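PDB 3OYR: trans-isoprenyl diphosphate synthase from Caulobacter crescentus, which probably makes octaprenyl diphosphate, the side-chain precursor of isoprenoid quinones, by adding isopentenyl diphosphate units to farnesyl diphosphate with the help of magnesium. Local coordinates for residues K66-L71 and L226-A231; M72-A77 and N327-A332; E95-A100 and A193-A198; R218-N223 and E335-A340. All coordinates share one frame; numbering follows the deposited sequence. Where two conformers were deposited one is given.

Overall arrangement
All four contacts join helices of the all-alpha isoprenoid synthase fold. Contacts 1 and 3, with centres about 9 Å apart, both reach the dimethylallyl diphosphate of chain D: contact 1 supplies Lys66, Arg69, Phe228 and Gln229, contact 3 supplies His98, and Arg69 packs on His98 and Phe196 between them. Contact 4 shares helix 211-238 with contact 1, centres about 8 Å apart, but lies away from the ligand and metal sites, the side chain of Leu336 being about 9 Å from a bound dimethylallyl diphosphate. Contact 2, farthest from the chain centre at about 18 Å, uses helices 68-79 and 328-342; its Met72 packs on Phe196 of contact 3 and on Leu336 and Gly221 of contact 4.

Contact 1 (K66-L71 and L226-A231); sequences KRLRPL and LAFQLA. With DMA (dimethylallyl diphosphate), chain D; DMA (dimethylallyl diphosphate), chain G.
Phe228 projects from helix 211-238 toward the start of helix 68-79, where CD1 of Leu68 meets its ring at CE1, 3.5 Å away, the two side chains crossing at a slant. CE of Lys66 comes to the ring edge, and Arg69 NH2 lies 4.0 Å from Phe228 CE2. The ring, swung anti to the backbone N (chi1 -172°), reaches the dimethylallyl diphosphate of chain D, whose O2A sits in the ring plane at the edge, 3.3 Å from Phe228 CZ. The same diphosphate is gripped by segment 66-71. The backbone N-H of Lys66 donates to O3B (N to O 2.9 Å, 167°), and its chain, bent at the last two torsions, brings NZ to both O3B and O2A. Arg69 NH1 makes an almost straight bond of 2.8 Å to O1A, in the guanidinium plane. Next to Phe228, the Gln229 amide is held by Thr192 and Asp233; its NE2 adds a weak hydrogen bond to O1A of the chain G molecule. Replacing Phe228 by a serine is likely to open a gap beside Leu68 CD1 and leave the Arg69 guanidinium less confined. Lys66 and Arg69, with His98, bind this diphosphate, consistent with the isopentenyl diphosphate site of trans-prenyl synthases.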
# COMPACT_ATOMS: atom_id res chain seq x y z
N LYS B 66 -15.34 5.16 12.87
CA LYS B 66 -16.06 4.31 13.82
C LYS B 66 -15.20 3.21 14.42
O LYS B 66 -15.61 2.59 15.39
CB LYS B 66 -17.31 3.72 13.17
CG LYS B 66 -18.31 4.76 12.69
CD LYS B 66 -19.47 4.09 11.93
CE LYS B 66 -19.02 3.42 10.61
NZ LYS B 66 -18.64 4.48 9.60
N ARG B 67 -14.03 2.96 13.83
CA ARG B 67 -13.09 1.95 14.33
C ARG B 67 -13.69 0.55 14.38
O ARG B 67 -13.27 -0.27 15.20
CB ARG B 67 -12.52 2.36 15.69
CG ARG B 67 -11.83 3.73 15.64
CD ARG B 67 -10.47 3.62 14.92
NE ARG B 67 -9.68 4.83 15.12
CZ ARG B 67 -9.80 5.93 14.38
NH1 ARG B 67 -10.65 5.96 13.36
NH2 ARG B 67 -9.06 6.99 14.66
N LEU B 68 -14.65 0.28 13.49
CA LEU B 68 -15.35 -1.02 13.48
C LEU B 68 -14.41 -2.17 13.19
O LEU B 68 -14.51 -3.25 13.80
CB LEU B 68 -16.50 -1.04 12.47
CG LEU B 68 -17.63 -0.02 12.66
CD1 LEU B 68 -18.78 -0.31 11.73
CD2 LEU B 68 -18.13 0.01 14.11
N ARG B 69 -13.45 -1.92 12.31
CA ARG B 69 -12.50 -2.96 11.96
C ARG B 69 -11.60 -3.42 13.12
O ARG B 69 -11.61 -4.63 13.41
CB ARG B 69 -11.76 -2.64 10.68
CG ARG B 69 -12.64 -2.73 9.46
CD ARG B 69 -12.09 -1.80 8.42
NE ARG B 69 -12.99 -1.58 7.30
CZ ARG B 69 -13.91 -0.62 7.26
NH1 ARG B 69 -14.08 0.21 8.29
NH2 ARG B 69 -14.66 -0.52 6.18
N PRO B 70 -10.88 -2.48 13.81
CA PRO B 70 -10.15 -2.94 15.02
C PRO B 70 -11.05 -3.48 16.13
O PRO B 70 -10.63 -4.41 16.84
CB PRO B 70 -9.38 -1.68 15.52
CG PRO B 70 -9.97 -0.52 14.77
CD PRO B 70 -10.51 -1.09 13.47
N LEU B 71 -12.25 -2.90 16.29
CA LEU B 71 -13.25 -3.39 17.22
C LEU B 71 -13.59 -4.85 16.97
O LEU B 71 -13.71 -5.65 17.91
CB LEU B 71 -14.55 -2.56 17.18
CG LEU B 71 -14.52 -1.23 17.92
CD1 LEU B 71 -15.82 -0.42 17.68
CD2 LEU B 71 -14.26 -1.43 19.38
N LEU B 226 -20.46 -7.29 3.70
CA LEU B 226 -21.42 -7.18 2.59
C LEU B 226 -22.61 -6.28 2.96
O LEU B 226 -22.91 -5.29 2.26
CB LEU B 226 -21.87 -8.56 2.12
CG LEU B 226 -20.74 -9.40 1.50
CD1 LEU B 226 -21.16 -10.83 1.28
CD2 LEU B 226 -20.30 -8.80 0.18
N ALA B 227 -23.24 -6.57 4.11
CA ALA B 227 -24.31 -5.73 4.67
C ALA B 227 -23.85 -4.29 4.77
O ALA B 227 -24.54 -3.36 4.31
CB ALA B 227 -24.75 -6.26 6.06
N PHE B 228 -22.65 -4.12 5.35
CA PHE B 228 -22.05 -2.82 5.59
C PHE B 228 -21.94 -2.01 4.31
O PHE B 228 -22.37 -0.86 4.26
CB PHE B 228 -20.65 -2.97 6.25
CG PHE B 228 -20.05 -1.67 6.71
CD1 PHE B 228 -20.37 -1.15 7.96
CD2 PHE B 228 -19.16 -0.96 5.88
CE1 PHE B 228 -19.81 0.08 8.39
CE2 PHE B 228 -18.59 0.26 6.31
CZ PHE B 228 -18.92 0.78 7.55
N GLN B 229 -21.39 -2.64 3.26
CA GLN B 229 -21.16 -1.94 2.00
C GLN B 229 -22.46 -1.62 1.24
O GLN B 229 -22.60 -0.54 0.66
CB GLN B 229 -20.21 -2.73 1.13
CG GLN B 229 -19.76 -1.96 -0.10
CD GLN B 229 -19.09 -0.63 0.24
OE1 GLN B 229 -18.22 -0.57 1.10
NE2 GLN B 229 -19.49 0.42 -0.44
N LEU B 230 -23.39 -2.57 1.25
CA LEU B 230 -24.75 -2.33 0.72
C LEU B 230 -25.41 -1.12 1.38
O LEU B 230 -25.94 -0.25 0.69
CB LEU B 230 -25.63 -3.57 0.86
CG LEU B 230 -25.24 -4.69 -0.11
CD1 LEU B 230 -25.86 -5.98 0.31
CD2 LEU B 230 -25.67 -4.35 -1.49
N ALA B 231 -25.35 -1.06 2.72
CA ALA B 231 -25.86 0.11 3.45
C ALA B 231 -25.09 1.38 3.09
O ALA B 231 -25.70 2.42 2.92
CB ALA B 231 -25.84 -0.12 4.95
C1 DMA D . -15.36 3.75 4.68
O1 DMA D . -15.37 2.99 5.89
C2 DMA D . -14.96 2.61 3.81
C3 DMA D . -15.85 1.86 3.17
C4 DMA D . -17.33 2.17 3.15
C5 DMA D . -15.32 0.68 2.42
PA DMA D . -16.14 3.37 7.25
O1A DMA D . -15.95 2.28 8.29
O2A DMA D . -17.56 3.72 6.91
O3A DMA D . -15.28 4.70 7.59
PB DMA D . -14.76 5.26 9.03
O1B DMA D . -13.51 4.47 9.35
O2B DMA D . -14.47 6.67 8.57
O3B DMA D . -15.85 5.10 10.05
C1 DMA G . -14.63 1.52 -1.10
O1 DMA G . -15.95 1.98 -0.87
C2 DMA G . -13.59 2.28 -0.34
C3 DMA G . -12.55 1.68 0.26
C4 DMA G . -12.31 0.21 0.23
C5 DMA G . -11.58 2.56 0.98
PA DMA G . -16.53 3.46 -1.22
O1A DMA G . -18.01 3.25 -1.34
O2A DMA G . -15.77 4.14 -2.33
O3A DMA G . -16.21 4.17 0.19
PB DMA G . -16.42 5.74 0.55
O1B DMA G . -16.09 5.66 2.02
O2B DMA G . -17.86 6.05 0.20
O3B DMA G . -15.46 6.53 -0.30

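Contact 2 (M72-A77 and N327-A332); sequences MTVAAA and NDWREA
Segment 327-332 meets helix 68-79 through Trp329, which comes up against Ala75. The segment begins with Asn327, the N-cap of helix 328-342: its OD1 accepts from Arg330 N at 2.9 Å, with an N-H...O angle of 170° and the donor nearly in line with the carbonyl bond, and this fixes the first turn from which the indole projects. At Trp329, CG stands beside the backbone N and anti to the carbonyl carbon (chi1 -78°), which carries the six-membered ring of the indole to Ala75 and Val74 at a slant. There Trp329 CZ3 lies 3.8 Å from Ala75 CA and Trp329 CE3 lies 4.0 Å from Ala75 CB, while Trp329 CH2 reaches Val74 CG1 at 4.1 Å. The small alanine lets the backbones come close, the Ala75 and Trp329 CA atoms being 6.4 Å apart. Within the all-helical prenyl synthase fold, this packing fastens the last helix to helix 68-79, and Leu30 of helix 25-45 also touches the indole. With a side chain as small as valine in place of Trp329, a gap would probably open beside Ala75 and the indole contact of Val74 CG1 would be lost. Arg330, the donor to the cap, bonds through NH1 to Phe324 O.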
# COMPACT_ATOMS: atom_id res chain seq x y z
N MET B 72 -13.73 -5.20 15.69
CA MET B 72 -14.04 -6.58 15.34
C MET B 72 -12.88 -7.53 15.63
O MET B 72 -13.12 -8.64 16.10
CB MET B 72 -14.55 -6.69 13.90
CG MET B 72 -16.01 -6.30 13.81
SD MET B 72 -16.53 -5.88 12.15
CE MET B 72 -16.21 -7.48 11.37
N THR B 73 -11.65 -7.09 15.39
CA THR B 73 -10.48 -7.86 15.78
C THR B 73 -10.51 -8.09 17.29
O THR B 73 -10.33 -9.22 17.75
CB THR B 73 -9.16 -7.13 15.40
OG1 THR B 73 -9.13 -6.89 14.00
CG2 THR B 73 -7.92 -7.97 15.82
N VAL B 74 -10.74 -7.02 18.05
CA VAL B 74 -10.85 -7.12 19.51
C VAL B 74 -11.97 -8.08 19.93
O VAL B 74 -11.74 -9.05 20.66
CB VAL B 74 -11.01 -5.72 20.19
CG1 VAL B 74 -11.44 -5.90 21.65
CG2 VAL B 74 -9.70 -4.94 20.10
N ALA B 75 -13.17 -7.84 19.42
CA ALA B 75 -14.32 -8.74 19.69
C ALA B 75 -14.06 -10.22 19.36
O ALA B 75 -14.40 -11.12 20.16
CB ALA B 75 -15.58 -8.26 18.96
N ALA B 76 -13.42 -10.47 18.21
CA ALA B 76 -13.16 -11.83 17.78
C ALA B 76 -12.15 -12.51 18.68
O ALA B 76 -12.30 -13.69 18.99
CB ALA B 76 -12.65 -11.86 16.35
N ALA B 77 -11.14 -11.76 19.10
CA ALA B 77 -10.11 -12.31 19.99
C ALA B 77 -10.67 -12.70 21.37
O ALA B 77 -10.36 -13.78 21.91
CB ALA B 77 -8.93 -11.34 20.12
N ASN B 327 -23.00 -14.95 25.10
CA ASN B 327 -22.47 -14.02 26.10
C ASN B 327 -22.57 -12.57 25.61
O ASN B 327 -23.20 -12.30 24.59
CB ASN B 327 -21.04 -14.40 26.49
CG ASN B 327 -20.07 -14.42 25.31
OD1 ASN B 327 -20.22 -13.70 24.32
ND2 ASN B 327 -19.06 -15.25 25.43
N ASP B 328 -21.94 -11.64 26.33
CA ASP B 328 -22.00 -10.21 25.99
C ASP B 328 -21.28 -9.86 24.69
O ASP B 328 -21.75 -9.02 23.92
CB ASP B 328 -21.46 -9.34 27.14
CG ASP B 328 -22.42 -9.27 28.32
OD1 ASP B 328 -21.94 -9.29 29.47
OD2 ASP B 328 -23.65 -9.19 28.09
N TRP B 329 -20.14 -10.50 24.47
CA TRP B 329 -19.35 -10.31 23.25
C TRP B 329 -20.17 -10.74 22.05
O TRP B 329 -20.28 -10.00 21.06
CB TRP B 329 -18.06 -11.12 23.31
CG TRP B 329 -17.01 -10.50 24.15
CD1 TRP B 329 -16.53 -10.96 25.34
CD2 TRP B 329 -16.32 -9.27 23.89
NE1 TRP B 329 -15.58 -10.11 25.83
CE2 TRP B 329 -15.44 -9.06 24.97
CE3 TRP B 329 -16.37 -8.32 22.85
CZ2 TRP B 329 -14.59 -7.94 25.03
CZ3 TRP B 329 -15.53 -7.23 22.91
CH2 TRP B 329 -14.64 -7.05 23.99
N ARG B 330 -20.78 -11.92 22.16
CA ARG B 330 -21.66 -12.40 21.06
C ARG B 330 -22.85 -11.47 20.78
O ARG B 330 -23.11 -11.12 19.62
CB ARG B 330 -22.12 -13.84 21.24
CG ARG B 330 -22.36 -14.49 19.87
CD ARG B 330 -23.04 -15.83 19.93
NE ARG B 330 -24.47 -15.66 20.13
CZ ARG B 330 -25.32 -16.66 20.35
NH1 ARG B 330 -24.88 -17.92 20.41
NH2 ARG B 330 -26.60 -16.39 20.52
N GLU B 331 -23.54 -11.04 21.83
CA GLU B 331 -24.62 -10.06 21.69
C GLU B 331 -24.18 -8.72 21.08
O GLU B 331 -24.92 -8.11 20.29
CB GLU B 331 -25.27 -9.81 23.06
CG GLU B 331 -26.37 -8.74 23.07
CD GLU B 331 -27.78 -9.30 23.26
OE1 GLU B 331 -28.74 -8.54 23.01
OE2 GLU B 331 -27.92 -10.48 23.66
N ALA B 332 -23.01 -8.24 21.48
CA ALA B 332 -22.41 -7.03 20.91
C ALA B 332 -22.19 -7.17 19.39
O ALA B 332 -22.46 -6.25 18.61
CB ALA B 332 -21.10 -6.70 21.62

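Contact 3 (E95-A100 and A193-A198); sequences EFIHTA and AELFAA. With DMA (dimethylallyl diphosphate), chain D.
Leu195 of helix 181-206 pushes its branched end between Ile97 and His98 of helix 87-109, and this is where the two segments meet. A first torsion of -168°, which sets CG opposite the backbone N, holds the two methyls out toward the other helix. Leu195 CD2 lies 4.0 Å from His98 CB and 4.1 Å from Ile97 CG2, while CD1 approaches the same Ile97 methyl; the isoleucine and leucine side chains run at a slant to one another. No hydrogen bond crosses here, and the grip is wholly apolar, with one leucine serving both partners. Helices 87-109 and 181-206 belong to the helical bundle of the isoprenoid synthases, which surrounds the substrate pocket, and Ile97 is further packed by Ser160 and Ala140 of two other helices.

Toward that pocket the contact is looser, though only as regards helix-helix packing: the His98 imidazole is held by the ligand and not by Leu195. It turns to the dimethylallyl diphosphate of chain D, its NE2 donating to O1B at 2.8 Å with an N-H...O angle of 158°. CE1 of the His98 ring also comes within 3.3 Å of the ester oxygen O1 of this ligand. Thus CB of His98 belongs to the apolar packing and its ring to the pocket. Phe196, next to Leu195, does not touch segment 95-100 and meets the Phe228 ring instead, their planes at about 55°. Within helix 87-109, Thr99 OG1 and Thr99 N both donate to Glu95 O, from opposite faces of its carbonyl plane, the hydroxyl at 2.6 Å.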
# COMPACT_ATOMS: atom_id res chain seq x y z
N GLU B 95 -6.56 -1.19 11.27
CA GLU B 95 -6.95 0.22 11.10
C GLU B 95 -6.02 0.99 10.19
O GLU B 95 -6.48 1.85 9.43
CB GLU B 95 -7.10 0.96 12.45
CG GLU B 95 -7.78 2.36 12.37
CD GLU B 95 -9.22 2.34 11.82
OE1 GLU B 95 -9.88 1.29 11.78
OE2 GLU B 95 -9.71 3.41 11.43
N PHE B 96 -4.72 0.72 10.28
CA PHE B 96 -3.76 1.30 9.33
C PHE B 96 -4.05 0.87 7.91
O PHE B 96 -4.03 1.71 7.01
CB PHE B 96 -2.31 0.94 9.68
CG PHE B 96 -1.71 1.80 10.78
CD1 PHE B 96 -2.12 3.12 10.97
CD2 PHE B 96 -0.73 1.28 11.61
CE1 PHE B 96 -1.57 3.91 11.99
CE2 PHE B 96 -0.18 2.06 12.63
CZ PHE B 96 -0.60 3.37 12.82
N ILE B 97 -4.33 -0.42 7.71
CA ILE B 97 -4.67 -0.88 6.36
C ILE B 97 -5.91 -0.14 5.85
O ILE B 97 -5.90 0.40 4.75
CB ILE B 97 -4.82 -2.43 6.23
CG1 ILE B 97 -3.43 -3.08 6.24
CG2 ILE B 97 -5.53 -2.80 4.91
CD1 ILE B 97 -3.42 -4.56 6.72
N HIS B 98 -6.93 -0.07 6.70
CA HIS B 98 -8.15 0.67 6.37
C HIS B 98 -7.84 2.14 6.03
O HIS B 98 -8.28 2.65 4.99
CB HIS B 98 -9.16 0.51 7.51
CG HIS B 98 -10.36 1.41 7.40
ND1 HIS B 98 -11.22 1.37 6.33
CD2 HIS B 98 -10.86 2.34 8.25
CE1 HIS B 98 -12.19 2.26 6.51
NE2 HIS B 98 -11.99 2.85 7.67
N THR B 99 -7.05 2.79 6.88
CA THR B 99 -6.69 4.20 6.72
C THR B 99 -5.97 4.45 5.41
O THR B 99 -6.28 5.41 4.70
CB THR B 99 -5.82 4.74 7.91
OG1 THR B 99 -6.49 4.47 9.15
CG2 THR B 99 -5.59 6.23 7.76
N ALA B 100 -5.02 3.57 5.10
CA ALA B 100 -4.30 3.64 3.84
C ALA B 100 -5.21 3.49 2.61
O ALA B 100 -5.02 4.19 1.60
CB ALA B 100 -3.23 2.57 3.81
N ALA B 193 -15.83 -6.23 2.03
CA ALA B 193 -16.19 -7.29 2.98
C ALA B 193 -14.97 -8.11 3.46
O ALA B 193 -14.95 -8.58 4.59
CB ALA B 193 -17.27 -8.19 2.40
N GLU B 194 -13.96 -8.24 2.60
CA GLU B 194 -12.77 -9.03 2.92
C GLU B 194 -11.95 -8.52 4.11
O GLU B 194 -11.46 -9.31 4.92
CB GLU B 194 -11.87 -9.14 1.70
CG GLU B 194 -11.12 -10.44 1.65
CD GLU B 194 -12.02 -11.59 1.25
OE1 GLU B 194 -12.69 -11.52 0.19
OE2 GLU B 194 -12.08 -12.56 2.01
N LEU B 195 -11.80 -7.20 4.24
CA LEU B 195 -11.09 -6.59 5.38
C LEU B 195 -11.84 -6.84 6.73
O LEU B 195 -11.21 -7.17 7.77
CB LEU B 195 -10.86 -5.09 5.13
CG LEU B 195 -9.89 -4.43 6.11
CD1 LEU B 195 -8.60 -5.26 6.28
CD2 LEU B 195 -9.57 -3.04 5.65
N PHE B 196 -13.17 -6.80 6.67
CA PHE B 196 -14.01 -7.19 7.82
C PHE B 196 -13.84 -8.65 8.16
O PHE B 196 -13.66 -8.97 9.33
CB PHE B 196 -15.49 -6.90 7.58
CG PHE B 196 -15.88 -5.46 7.81
CD1 PHE B 196 -16.17 -4.63 6.75
CD2 PHE B 196 -15.96 -4.94 9.10
CE1 PHE B 196 -16.54 -3.30 6.97
CE2 PHE B 196 -16.33 -3.63 9.35
CZ PHE B 196 -16.63 -2.81 8.29
N ALA B 197 -13.89 -9.53 7.14
CA ALA B 197 -13.64 -10.96 7.36
C ALA B 197 -12.25 -11.20 7.96
O ALA B 197 -12.11 -11.98 8.90
CB ALA B 197 -13.77 -11.72 6.06
N ALA B 198 -11.22 -10.57 7.38
CA ALA B 198 -9.82 -10.63 7.84
C ALA B 198 -9.63 -10.13 9.26
O ALA B 198 -8.93 -10.80 10.07
CB ALA B 198 -8.90 -9.85 6.90
C1 DMA D . -15.36 3.75 4.68
O1 DMA D . -15.37 2.99 5.89
C2 DMA D . -14.96 2.61 3.81
C3 DMA D . -15.85 1.86 3.17
C4 DMA D . -17.33 2.17 3.15
C5 DMA D . -15.32 0.68 2.42
PA DMA D . -16.14 3.37 7.25
O1A DMA D . -15.95 2.28 8.29
O2A DMA D . -17.56 3.72 6.91
O3A DMA D . -15.28 4.70 7.59
PB DMA D . -14.76 5.26 9.03
O1B DMA D . -13.51 4.47 9.35
O2B DMA D . -14.47 6.67 8.57
O3B DMA D . -15.85 5.10 10.05

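Contact 4 (R218-N223 and E335-A340); sequences RDYGLN and ELADFA
The C-terminal helix 328-342 of the prenyl synthase fold rests on helix 211-238, and Tyr220 is the side chain that bridges the two. The phenol leaves its helix on the side away from the backbone N (chi1 167°), a setting that carries it out until its hydroxyl reaches the other helix. Tyr220 OH sits 3.5 Å from Leu336 CD2 and 3.7 Å from Leu336 CB, with the tyrosine and leucine side chains crossing at about a right angle. Ala337 adds a lighter touch, its CB 4.4 Å from Tyr220 CE1. The hydroxyl has its polar partner in Leu333 O, on helix 328-342 one turn before Ala337, to which it is hydrogen-bonded, so the buried polar tip is satisfied although its neighbours in 335-340 are apolar. The packing forms part of the all-helical core: Leu336 also touches Leu68 and Met72 of helix 68-79, and Tyr220 touches Ala317 of helix 302-320. On helix 211-238 itself, Asn223 folds its amide back along the turn, ND2 donating to Asp219 O at 2.8 Å with a bent N-H...O angle of 142°. Asn223 N reaches that oxygen from the opposite face of the carbonyl plane.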
# COMPACT_ATOMS: atom_id res chain seq x y z
N ARG B 218 -14.64 -15.48 10.75
CA ARG B 218 -14.45 -15.06 9.37
C ARG B 218 -15.78 -14.90 8.64
O ARG B 218 -16.03 -13.86 8.01
CB ARG B 218 -13.56 -16.03 8.61
CG ARG B 218 -13.35 -15.57 7.20
CD ARG B 218 -12.49 -16.46 6.34
NE ARG B 218 -12.46 -15.86 5.01
CZ ARG B 218 -11.76 -14.78 4.68
NH1 ARG B 218 -10.95 -14.15 5.54
NH2 ARG B 218 -11.85 -14.33 3.45
N ASP B 219 -16.62 -15.93 8.73
CA ASP B 219 -17.98 -15.94 8.16
C ASP B 219 -18.81 -14.75 8.65
O ASP B 219 -19.53 -14.13 7.88
CB ASP B 219 -18.66 -17.27 8.56
CG ASP B 219 -19.92 -17.60 7.76
OD1 ASP B 219 -20.18 -16.99 6.69
OD2 ASP B 219 -20.67 -18.51 8.22
N TYR B 220 -18.70 -14.44 9.95
CA TYR B 220 -19.39 -13.31 10.56
C TYR B 220 -18.94 -12.01 9.90
O TYR B 220 -19.76 -11.23 9.45
CB TYR B 220 -19.19 -13.25 12.11
CG TYR B 220 -19.64 -11.93 12.69
CD1 TYR B 220 -20.99 -11.69 12.96
CD2 TYR B 220 -18.73 -10.89 12.91
CE1 TYR B 220 -21.42 -10.47 13.46
CE2 TYR B 220 -19.18 -9.66 13.40
CZ TYR B 220 -20.51 -9.47 13.68
OH TYR B 220 -20.93 -8.25 14.15
N GLY B 221 -17.63 -11.81 9.83
CA GLY B 221 -17.07 -10.57 9.29
C GLY B 221 -17.37 -10.39 7.80
O GLY B 221 -17.70 -9.28 7.39
N LEU B 222 -17.27 -11.46 7.00
CA LEU B 222 -17.54 -11.37 5.56
C LEU B 222 -18.98 -10.92 5.32
O LEU B 222 -19.24 -9.94 4.58
CB LEU B 222 -17.26 -12.72 4.88
CG LEU B 222 -16.96 -12.77 3.38
CD1 LEU B 222 -18.23 -12.67 2.54
CD2 LEU B 222 -15.97 -11.70 2.97
N ASN B 223 -19.92 -11.62 5.94
CA ASN B 223 -21.32 -11.23 5.84
C ASN B 223 -21.61 -9.85 6.42
O ASN B 223 -22.40 -9.09 5.82
CB ASN B 223 -22.24 -12.31 6.40
CG ASN B 223 -22.24 -13.55 5.56
OD1 ASN B 223 -22.77 -13.57 4.45
ND2 ASN B 223 -21.63 -14.60 6.08
N GLU B 335 -25.55 -7.11 17.67
CA GLU B 335 -26.08 -5.75 17.61
C GLU B 335 -25.35 -4.94 16.54
O GLU B 335 -25.95 -4.06 15.89
CB GLU B 335 -26.04 -5.08 19.00
CG GLU B 335 -27.05 -5.67 19.99
CD GLU B 335 -26.88 -5.15 21.41
OE1 GLU B 335 -25.81 -4.62 21.75
OE2 GLU B 335 -27.83 -5.29 22.20
N LEU B 336 -24.07 -5.23 16.34
CA LEU B 336 -23.28 -4.57 15.28
C LEU B 336 -23.79 -4.93 13.88
O LEU B 336 -23.84 -4.08 12.98
CB LEU B 336 -21.79 -4.88 15.42
CG LEU B 336 -20.83 -4.40 14.32
CD1 LEU B 336 -20.70 -2.86 14.35
CD2 LEU B 336 -19.47 -5.04 14.44
N ALA B 337 -24.17 -6.20 13.70
CA ALA B 337 -24.75 -6.67 12.44
C ALA B 337 -26.00 -5.89 12.04
O ALA B 337 -26.13 -5.48 10.88
CB ALA B 337 -25.03 -8.18 12.52
N ASP B 338 -26.90 -5.64 13.00
CA ASP B 338 -28.08 -4.82 12.77
C ASP B 338 -27.72 -3.37 12.54
O ASP B 338 -28.34 -2.67 11.71
CB ASP B 338 -29.05 -4.96 13.96
CG ASP B 338 -29.72 -6.33 14.00
OD1 ASP B 338 -29.80 -6.99 12.94
OD2 ASP B 338 -30.15 -6.76 15.09
N PHE B 339 -26.71 -2.91 13.28
CA PHE B 339 -26.22 -1.55 13.14
C PHE B 339 -25.65 -1.29 11.75
O PHE B 339 -25.87 -0.22 11.18
CB PHE B 339 -25.19 -1.20 14.22
CG PHE B 339 -24.68 0.20 14.13
CD1 PHE B 339 -25.46 1.27 14.57
CD2 PHE B 339 -23.44 0.48 13.57
CE1 PHE B 339 -25.00 2.58 14.49
CE2 PHE B 339 -22.97 1.79 13.47
CZ PHE B 339 -23.75 2.83 13.94
N ALA B 340 -24.91 -2.26 11.21
CA ALA B 340 -24.39 -2.15 9.84
C ALA B 340 -25.47 -1.76 8.83
O ALA B 340 -25.23 -0.94 7.95
CB ALA B 340 -23.69 -3.44 9.43